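Local coordinates for class B carbapenemase GOB-18 (Elizabethkingia meningoseptica, PDB 5K0W), which probably hydrolyses beta-lactam antibiotics, carbapenems among them, as a zinc-dependent metallo-beta-lactamase of subclass B3, at residues A116-K122 with V148-L154; T153-Q157 with T168-H172; F226-K230 with Y268-L272. One frame throughout, in Å; residues are numbered along the deposited sequence.

Contact 1: residues A116-K122 with V148-L154; sequences AKFYVDK and VTPDKTL
Strand 117-121 and the short strand 152-154 lie side by side in parallel, their axes 4.5 Å apart at closest and 31° apart in direction. With helix 125-129 they form a beta-alpha-beta unit at one edge of the seven-stranded sheet. Tyr119 pairs with Lys152, Val120 with Thr153 and Asp121 with Leu154 (CA-CA 4.8, 5.2 and 4.6 Å). Both strands are extended (Tyr119 phi/psi -112/132°); Asp151 (-80/-24°) breaks the extended run before strand 152-154.

Phe118 is the most deeply engaged residue. Its t rotamer brings CE2 to 3.6 Å from Val148 CG1 and CD2 to 4.0 Å from Pro150 CB. Phe118 N donates to Asp151 OD1 (2.8 Å). In return, Asp151 N donates to Phe118 O (2.8 Å). Lys152 N to Phe118 O (3.4 Å) and Val120 N to Lys152 O (3.3 Å) are weak; Leu154 N to Val120 O (2.7 Å) and Lys122 N to Leu154 O (2.8 Å) tighten the far end.

Leu154, chi1 m and chi2 t, sets CD1 3.8 Å from Tyr119 CB. Over the face of the Tyr119 ring, Lys152 CD lies 4.2 Å from the centroid, a CH-pi contact. The CA-to-CB bond of Asp121 points away from strand 152-154, and its OD2 hydrogen-bonds His171 ND1.

The chemistry implies an edge strand fixed at its start by carboxylate and backbone N of Asp151, farther along by backbone bonds, with apolar contacts round Phe118 and between Tyr119 and Leu154.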
loop_
_atom_site.group_PDB
_atom_site.type_symbol
_atom_site.label_atom_id
_atom_site.label_comp_id
_atom_site.label_asym_id
_atom_site.label_seq_id
_atom_site.Cartn_x
_atom_site.Cartn_y
_atom_site.Cartn_z
ATOM N N ALA A 116 -3.291 17.546 4.248
ATOM C CA ALA A 116 -3.066 16.410 5.115
ATOM C C ALA A 116 -1.568 16.287 5.249
ATOM O O ALA A 116 -0.836 16.794 4.394
ATOM C CB ALA A 116 -3.613 15.150 4.467
ATOM N N LYS A 117 -1.103 15.620 6.313
ATOM C CA LYS A 117 0.321 15.385 6.509
ATOM C C LYS A 117 0.669 14.035 5.875
ATOM O O LYS A 117 -0.155 13.114 5.872
ATOM C CB LYS A 117 0.710 15.466 7.995
ATOM C CG LYS A 117 0.373 16.804 8.665
ATOM C CD LYS A 117 1.222 17.977 8.159
ATOM C CE LYS A 117 0.779 19.322 8.700
ATOM N NZ LYS A 117 -0.448 19.840 8.021
ATOM N N PHE A 118 1.846 13.957 5.251
ATOM C CA PHE A 118 2.305 12.746 4.593
ATOM C C PHE A 118 3.472 12.131 5.359
ATOM O O PHE A 118 4.506 12.774 5.512
ATOM C CB PHE A 118 2.639 13.000 3.110
ATOM C CG PHE A 118 3.258 11.822 2.389
ATOM C CD1 PHE A 118 2.698 10.546 2.489
ATOM C CD2 PHE A 118 4.378 11.990 1.580
ATOM C CE1 PHE A 118 3.272 9.456 1.832
ATOM C CE2 PHE A 118 4.954 10.898 0.921
ATOM C CZ PHE A 118 4.391 9.640 1.046
ATOM N N TYR A 119 3.275 10.905 5.880
ATOM C CA TYR A 119 4.283 10.161 6.638
ATOM C C TYR A 119 4.695 8.947 5.807
ATOM O O TYR A 119 3.836 8.235 5.297
ATOM C CB TYR A 119 3.720 9.695 8.000
ATOM C CG TYR A 119 3.092 10.746 8.893
ATOM C CD1 TYR A 119 3.386 12.097 8.734
ATOM C CD2 TYR A 119 2.277 10.383 9.957
ATOM C CE1 TYR A 119 2.848 13.063 9.580
ATOM C CE2 TYR A 119 1.730 11.339 10.810
ATOM C CZ TYR A 119 2.019 12.680 10.621
ATOM O OH TYR A 119 1.489 13.627 11.465
ATOM N N VAL A 120 5.997 8.714 5.656
ATOM C CA VAL A 120 6.507 7.606 4.854
ATOM C C VAL A 120 7.735 6.911 5.476
ATOM O O VAL A 120 8.442 7.513 6.292
ATOM C CB VAL A 120 6.772 8.080 3.404
ATOM C CG1 VAL A 120 8.161 8.700 3.255
ATOM C CG2 VAL A 120 6.556 6.943 2.408
ATOM N N ASP A 121 7.989 5.648 5.050
ATOM C CA ASP A 121 9.141 4.844 5.451
ATOM C C ASP A 121 10.377 5.621 5.027
ATOM O O ASP A 121 10.431 6.091 3.885
ATOM C CB ASP A 121 9.110 3.501 4.719
ATOM C CG ASP A 121 9.996 2.421 5.314
ATOM O OD1 ASP A 121 11.229 2.643 5.411
ATOM O OD2 ASP A 121 9.473 1.328 5.617
ATOM N N LYS A 122 11.341 5.801 5.944
ATOM C CA LYS A 122 12.553 6.565 5.681
ATOM C C LYS A 122 13.261 6.132 4.397
ATOM O O LYS A 122 13.638 6.990 3.592
ATOM C CB LYS A 122 13.502 6.532 6.881
ATOM C CG LYS A 122 14.486 7.694 6.918
ATOM C CD LYS A 122 15.446 7.544 8.073
ATOM C CE LYS A 122 16.348 8.734 8.225
ATOM N NZ LYS A 122 17.734 8.305 8.532
ATOM N N VAL A 148 6.444 14.166 -4.261
ATOM C CA VAL A 148 5.864 14.603 -2.981
ATOM C C VAL A 148 6.949 14.641 -1.878
ATOM O O VAL A 148 7.882 13.831 -1.904
ATOM C CB VAL A 148 4.569 13.799 -2.604
ATOM C CG1 VAL A 148 4.855 12.323 -2.392
ATOM C CG2 VAL A 148 3.860 14.381 -1.388
ATOM N N THR A 149 6.831 15.620 -0.949
ATOM C CA THR A 149 7.759 15.813 0.171
ATOM C C THR A 149 7.143 15.370 1.511
ATOM O O THR A 149 6.187 15.997 1.979
ATOM C CB THR A 149 8.332 17.217 0.128
ATOM O OG1 THR A 149 9.104 17.328 -1.075
ATOM C CG2 THR A 149 9.211 17.542 1.324
ATOM N N PRO A 150 7.646 14.281 2.137
ATOM C CA PRO A 150 7.043 13.833 3.404
ATOM C C PRO A 150 7.260 14.812 4.553
ATOM O O PRO A 150 8.315 15.438 4.656
ATOM C CB PRO A 150 7.707 12.476 3.669
ATOM C CG PRO A 150 8.983 12.523 2.932
ATOM C CD PRO A 150 8.740 13.380 1.717
ATOM N N ASP A 151 6.225 14.962 5.383
ATOM C CA ASP A 151 6.203 15.816 6.567
ATOM C C ASP A 151 6.905 15.110 7.728
ATOM O O ASP A 151 7.365 15.771 8.662
ATOM C CB ASP A 151 4.754 16.168 6.950
ATOM C CG ASP A 151 4.007 16.874 5.842
ATOM O OD1 ASP A 151 3.463 16.178 4.958
ATOM O OD2 ASP A 151 3.995 18.123 5.838
ATOM N N LYS A 152 6.967 13.769 7.679
ATOM C CA LYS A 152 7.622 12.940 8.688
ATOM C C LYS A 152 8.161 11.686 8.039
ATOM O O LYS A 152 7.632 11.244 7.018
ATOM C CB LYS A 152 6.619 12.548 9.789
ATOM C CG LYS A 152 6.928 13.087 11.179
ATOM C CD LYS A 152 5.881 12.640 12.211
ATOM C CE LYS A 152 6.166 11.282 12.818
ATOM N NZ LYS A 152 5.455 11.089 14.107
ATOM N N THR A 153 9.200 11.098 8.647
ATOM C CA THR A 153 9.811 9.838 8.204
ATOM C C THR A 153 9.628 8.773 9.281
ATOM O O THR A 153 9.722 9.061 10.469
ATOM C CB THR A 153 11.262 10.015 7.773
ATOM O OG1 THR A 153 12.034 10.544 8.862
ATOM C CG2 THR A 153 11.393 10.891 6.533
ATOM N N LEU A 154 9.309 7.553 8.862
ATOM C CA LEU A 154 9.059 6.475 9.796
ATOM C C LEU A 154 10.021 5.305 9.636
ATOM O O LEU A 154 10.493 4.997 8.537
ATOM C CB LEU A 154 7.593 6.008 9.723
ATOM C CG LEU A 154 6.499 7.065 9.968
ATOM C CD1 LEU A 154 5.176 6.567 9.493
ATOM C CD2 LEU A 154 6.411 7.456 11.431
#

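Contact 2: residues T153-Q157 with T168-H172; sequences TLKDQ and TLLHH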
loop_
_atom_site.group_PDB
_atom_site.type_symbol
_atom_site.label_atom_id
_atom_site.label_comp_id
_atom_site.label_asym_id
_atom_site.label_seq_id
_atom_site.Cartn_x
_atom_site.Cartn_y
_atom_site.Cartn_z
ATOM N N THR A 153 9.200 11.098 8.647
ATOM C CA THR A 153 9.811 9.838 8.204
ATOM C C THR A 153 9.628 8.773 9.281
ATOM O O THR A 153 9.722 9.061 10.469
ATOM C CB THR A 153 11.262 10.015 7.773
ATOM O OG1 THR A 153 12.034 10.544 8.862
ATOM C CG2 THR A 153 11.393 10.891 6.533
ATOM N N LEU A 154 9.309 7.553 8.862
ATOM C CA LEU A 154 9.059 6.475 9.796
ATOM C C LEU A 154 10.021 5.305 9.636
ATOM O O LEU A 154 10.493 4.997 8.537
ATOM C CB LEU A 154 7.593 6.008 9.723
ATOM C CG LEU A 154 6.499 7.065 9.968
ATOM C CD1 LEU A 154 5.176 6.567 9.493
ATOM C CD2 LEU A 154 6.411 7.456 11.431
ATOM N N LYS A 155 10.348 4.702 10.773
ATOM C CA LYS A 155 11.227 3.547 10.908
ATOM C C LYS A 155 10.363 2.400 11.414
ATOM O O LYS A 155 9.223 2.623 11.808
ATOM C CB LYS A 155 12.371 3.850 11.893
ATOM C CG LYS A 155 13.530 4.596 11.268
ATOM C CD LYS A 155 14.668 3.661 10.859
ATOM C CE LYS A 155 15.785 4.396 10.171
ATOM N NZ LYS A 155 16.622 5.193 11.117
ATOM N N ASP A 156 10.892 1.178 11.384
ATOM C CA ASP A 156 10.177 0.002 11.851
ATOM C C ASP A 156 9.671 0.214 13.269
ATOM O O ASP A 156 10.373 0.807 14.096
ATOM C CB ASP A 156 11.073 -1.238 11.782
ATOM C CG ASP A 156 10.318 -2.543 11.954
ATOM O OD1 ASP A 156 9.287 -2.727 11.271
ATOM O OD2 ASP A 156 10.780 -3.397 12.749
ATOM N N GLN A 157 8.415 -0.228 13.515
ATOM C CA GLN A 157 7.696 -0.205 14.794
ATOM C C GLN A 157 7.205 1.154 15.238
ATOM O O GLN A 157 6.692 1.265 16.355
ATOM C CB GLN A 157 8.497 -0.904 15.920
ATOM C CG GLN A 157 8.836 -2.360 15.662
ATOM C CD GLN A 157 7.603 -3.188 15.404
ATOM O OE1 GLN A 157 7.455 -3.771 14.328
ATOM N NE2 GLN A 157 6.671 -3.219 16.363
ATOM N N THR A 168 0.852 0.700 13.465
ATOM C CA THR A 168 2.270 0.409 13.628
ATOM C C THR A 168 2.816 0.123 12.250
ATOM O O THR A 168 2.245 -0.702 11.523
ATOM C CB THR A 168 2.503 -0.771 14.609
ATOM O OG1 THR A 168 1.948 -0.446 15.872
ATOM C CG2 THR A 168 3.974 -1.101 14.800
ATOM N N LEU A 169 3.912 0.803 11.885
ATOM C CA LEU A 169 4.569 0.577 10.607
ATOM C C LEU A 169 5.470 -0.642 10.753
ATOM O O LEU A 169 6.284 -0.703 11.671
ATOM C CB LEU A 169 5.399 1.803 10.188
ATOM C CG LEU A 169 5.956 1.769 8.754
ATOM C CD1 LEU A 169 5.738 3.099 8.046
ATOM C CD2 LEU A 169 7.415 1.358 8.743
ATOM N N LEU A 170 5.336 -1.598 9.839
ATOM C CA LEU A 170 6.180 -2.785 9.816
ATOM C C LEU A 170 7.045 -2.677 8.556
ATOM O O LEU A 170 6.526 -2.787 7.443
ATOM C CB LEU A 170 5.343 -4.085 9.803
ATOM C CG LEU A 170 4.275 -4.255 10.903
ATOM C CD1 LEU A 170 3.360 -5.414 10.602
ATOM C CD2 LEU A 170 4.898 -4.417 12.276
ATOM N N HIS A 171 8.351 -2.416 8.730
ATOM C CA HIS A 171 9.299 -2.300 7.633
ATOM C C HIS A 171 9.444 -3.656 6.930
ATOM O O HIS A 171 9.919 -4.628 7.534
ATOM C CB HIS A 171 10.640 -1.791 8.169
ATOM C CG HIS A 171 11.666 -1.473 7.118
ATOM N ND1 HIS A 171 11.430 -0.524 6.128
ATOM C CD2 HIS A 171 12.924 -1.946 6.967
ATOM C CE1 HIS A 171 12.529 -0.488 5.395
ATOM N NE2 HIS A 171 13.451 -1.324 5.857
ATOM N N HIS A 172 8.956 -3.731 5.672
ATOM C CA HIS A 172 8.993 -4.930 4.831
ATOM C C HIS A 172 9.672 -4.604 3.484
ATOM O O HIS A 172 8.978 -4.524 2.458
ATOM C CB HIS A 172 7.571 -5.485 4.650
ATOM C CG HIS A 172 6.975 -6.053 5.914
ATOM N ND1 HIS A 172 5.609 -6.095 6.108
ATOM C CD2 HIS A 172 7.582 -6.576 7.008
ATOM C CE1 HIS A 172 5.428 -6.619 7.310
ATOM N NE2 HIS A 172 6.583 -6.933 7.882
#
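The partner of Thr168-His172 is the link by which the chain leaves edge strand 152-154 for the second sheet; the two touching parts run 105° apart, so they cross rather than pair as strands. Thr168 meets it lightly, CG2 lying 3.8 Å from Gln157 NE2, and its hydroxyl is bonded to Lys159. Leu169 gives the most surface of its segment: CD1 packs 3.8 Å from Leu154 CD1, CD2 sits 3.8 Å from Lys155 O, and its carbonyl O accepts a hydrogen bond from Gln157 N (2.9 Å). Gln157, with phi/psi of 74/6°, is in the left-handed region, as suits a turn at this point. Leu170 follows with CD2 3.3 Å from Gln157 OE1. At His171 the backbone N donates to Asp156 OD1 at 2.7 Å, while ND1 of its ring bonds Asp121 of strand 117-121. One carboxylate and one amide thus satisfy two polar backbone groups of strand 165-171, His171 N and Leu169 O, which implies that the crossing is tied by hydrogen bonds beside a small leucine contact.

Contact 3: residues F226-K230 with Y268-L272; sequences FGVMK and YFQNL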
loop_
_atom_site.group_PDB
_atom_site.type_symbol
_atom_site.label_atom_id
_atom_site.label_comp_id
_atom_site.label_asym_id
_atom_site.label_seq_id
_atom_site.Cartn_x
_atom_site.Cartn_y
_atom_site.Cartn_z
ATOM N N PHE A 226 10.805 -11.863 4.537
ATOM C CA PHE A 226 10.156 -13.178 4.605
ATOM C C PHE A 226 10.140 -13.712 6.035
ATOM O O PHE A 226 9.107 -14.223 6.487
ATOM C CB PHE A 226 10.758 -14.185 3.607
ATOM C CG PHE A 226 10.424 -13.907 2.148
ATOM C CD1 PHE A 226 9.128 -14.067 1.666
ATOM C CD2 PHE A 226 11.417 -13.559 1.243
ATOM C CE1 PHE A 226 8.831 -13.837 0.316
ATOM C CE2 PHE A 226 11.111 -13.313 -0.092
ATOM C CZ PHE A 226 9.823 -13.456 -0.547
ATOM N N GLY A 227 11.238 -13.501 6.757
ATOM C CA GLY A 227 11.344 -13.922 8.149
ATOM C C GLY A 227 10.300 -13.263 9.033
ATOM O O GLY A 227 9.501 -13.945 9.672
ATOM N N VAL A 228 10.280 -11.935 9.042
ATOM C CA VAL A 228 9.388 -11.103 9.855
ATOM C C VAL A 228 7.881 -11.265 9.484
ATOM O O VAL A 228 7.028 -11.299 10.376
ATOM C CB VAL A 228 9.924 -9.633 9.877
ATOM C CG1 VAL A 228 9.839 -8.965 8.508
ATOM C CG2 VAL A 228 9.242 -8.785 10.947
ATOM N N MET A 229 7.575 -11.439 8.184
ATOM C CA MET A 229 6.196 -11.602 7.710
ATOM C C MET A 229 5.527 -12.943 8.100
ATOM O O MET A 229 4.307 -12.981 8.263
ATOM C CB MET A 229 6.063 -11.281 6.213
ATOM C CG MET A 229 5.977 -9.796 5.920
ATOM S SD MET A 229 5.852 -9.361 4.165
ATOM C CE MET A 229 4.069 -9.255 3.956
ATOM N N LYS A 230 6.309 -14.021 8.245
ATOM C CA LYS A 230 5.821 -15.358 8.642
ATOM C C LYS A 230 5.442 -15.422 10.129
ATOM O O LYS A 230 4.670 -16.299 10.522
ATOM C CB LYS A 230 6.901 -16.428 8.365
ATOM C CG LYS A 230 6.931 -16.953 6.925
ATOM C CD LYS A 230 8.245 -17.669 6.584
ATOM C CE LYS A 230 8.304 -19.133 6.973
ATOM N NZ LYS A 230 9.630 -19.740 6.665
ATOM N N TYR A 268 -2.770 -16.210 3.433
ATOM C CA TYR A 268 -1.696 -15.230 3.592
ATOM C C TYR A 268 -0.369 -15.982 3.663
ATOM O O TYR A 268 0.576 -15.584 2.996
ATOM C CB TYR A 268 -1.891 -14.374 4.851
ATOM C CG TYR A 268 -0.641 -13.647 5.281
ATOM C CD1 TYR A 268 -0.186 -12.533 4.584
ATOM C CD2 TYR A 268 0.119 -14.101 6.358
ATOM C CE1 TYR A 268 0.976 -11.867 4.966
ATOM C CE2 TYR A 268 1.291 -13.449 6.740
ATOM C CZ TYR A 268 1.708 -12.328 6.043
ATOM O OH TYR A 268 2.857 -11.680 6.411
ATOM N N PHE A 269 -0.304 -17.074 4.457
ATOM C CA PHE A 269 0.906 -17.873 4.611
ATOM C C PHE A 269 1.266 -18.680 3.371
ATOM O O PHE A 269 2.450 -18.837 3.077
ATOM C CB PHE A 269 0.864 -18.722 5.886
ATOM C CG PHE A 269 0.797 -17.872 7.130
ATOM C CD1 PHE A 269 1.906 -17.136 7.554
ATOM C CD2 PHE A 269 -0.380 -17.777 7.864
ATOM C CE1 PHE A 269 1.844 -16.342 8.699
ATOM C CE2 PHE A 269 -0.446 -16.968 9.009
ATOM C CZ PHE A 269 0.669 -16.255 9.416
ATOM N N GLN A 270 0.261 -19.146 2.621
ATOM C CA GLN A 270 0.476 -19.892 1.377
ATOM C C GLN A 270 1.084 -18.984 0.307
ATOM O O GLN A 270 2.080 -19.369 -0.300
ATOM C CB GLN A 270 -0.820 -20.554 0.891
ATOM C CG GLN A 270 -1.086 -21.867 1.628
ATOM C CD GLN A 270 -2.469 -22.428 1.416
ATOM O OE1 GLN A 270 -3.492 -21.818 1.784
ATOM N NE2 GLN A 270 -2.520 -23.651 0.902
ATOM N N ASN A 271 0.539 -17.756 0.143
ATOM C CA ASN A 271 1.031 -16.748 -0.798
ATOM C C ASN A 271 2.410 -16.287 -0.398
ATOM O O ASN A 271 3.247 -16.095 -1.271
ATOM C CB ASN A 271 0.095 -15.532 -0.866
ATOM C CG ASN A 271 -1.223 -15.806 -1.528
ATOM O OD1 ASN A 271 -1.314 -16.544 -2.515
ATOM N ND2 ASN A 271 -2.271 -15.191 -1.010
ATOM N N LEU A 272 2.656 -16.117 0.916
ATOM C CA LEU A 272 3.948 -15.692 1.445
ATOM C C LEU A 272 5.020 -16.735 1.147
ATOM O O LEU A 272 6.109 -16.372 0.706
ATOM C CB LEU A 272 3.837 -15.427 2.948
ATOM C CG LEU A 272 4.957 -14.671 3.628
ATOM C CD1 LEU A 272 5.141 -13.266 3.029
ATOM C CD2 LEU A 272 4.668 -14.542 5.081
#
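Leu272 and Met229 form the apolar centre of an antiparallel helix pair, helix 218-230 against helix 265-284, in the alpha-beta/beta-alpha fold of the metallo-beta-lactamases. The short axes run 168° apart in direction and approach to 10.9 Å, a wide spacing that large side chains have to fill. Leu272, chi1 t and chi2 p, reaches across with CD2 3.7 Å from Met229 CB, 3.5 Å from Met229 C and 3.6 Å from Lys230 N, so one methyl group rests against the backbone as well as the side chain of the facing helix.

On one flank Phe226, a turn before Lys230, sets CE1 3.7 Å from Leu272 O and CD1 4.3 Å from Leu272 CD1; its ring also meets Tyr279 of helix 265-284. On the other, Met229 CE lies 4.2 Å from Tyr268 CE1. The Tyr268 ring stacks edge-to-face on Phe234 and meets Trp237, while Met229 touches Ala198 of strand 192-198, placing the helix pair against the second sheet.

Farther out, Lys230 lays CG 3.8 Å from Leu272 CD2, while its NZ makes a long, weak ion pair with Glu276. Phe269 CE1 sits 3.4 Å from Lys230 O. The polar edge is closed by the one hydrogen bond between the segments: Tyr268 OH donates to Met229 O at 2.7 Å. Met229 CB lies 3.2 Å from Tyr268 OH.

Overall arrangement
Along the chain, contact 2 starts on strand 152-154, where contact 1 ends, sharing Thr153 and Leu154, and contact 3 opens after both have closed. Contacts 1 and 2 have centres about 12 Å apart and are joined by Asp121 OD2 to His171 ND1 at 2.7 Å, a probable hydrogen bond between the two sheets. Contact 3 is centred about 17 Å from contact 2, with His172 CE1 packed 3.5 Å from Met229 CG, and about 27 Å from contact 1, without touching it. The series runs from the first sheet's edge through the second sheet to the helices, with the side chains of Val120, His171 and Met229 about 9 to 10 Å from that of zinc ligand Gln98.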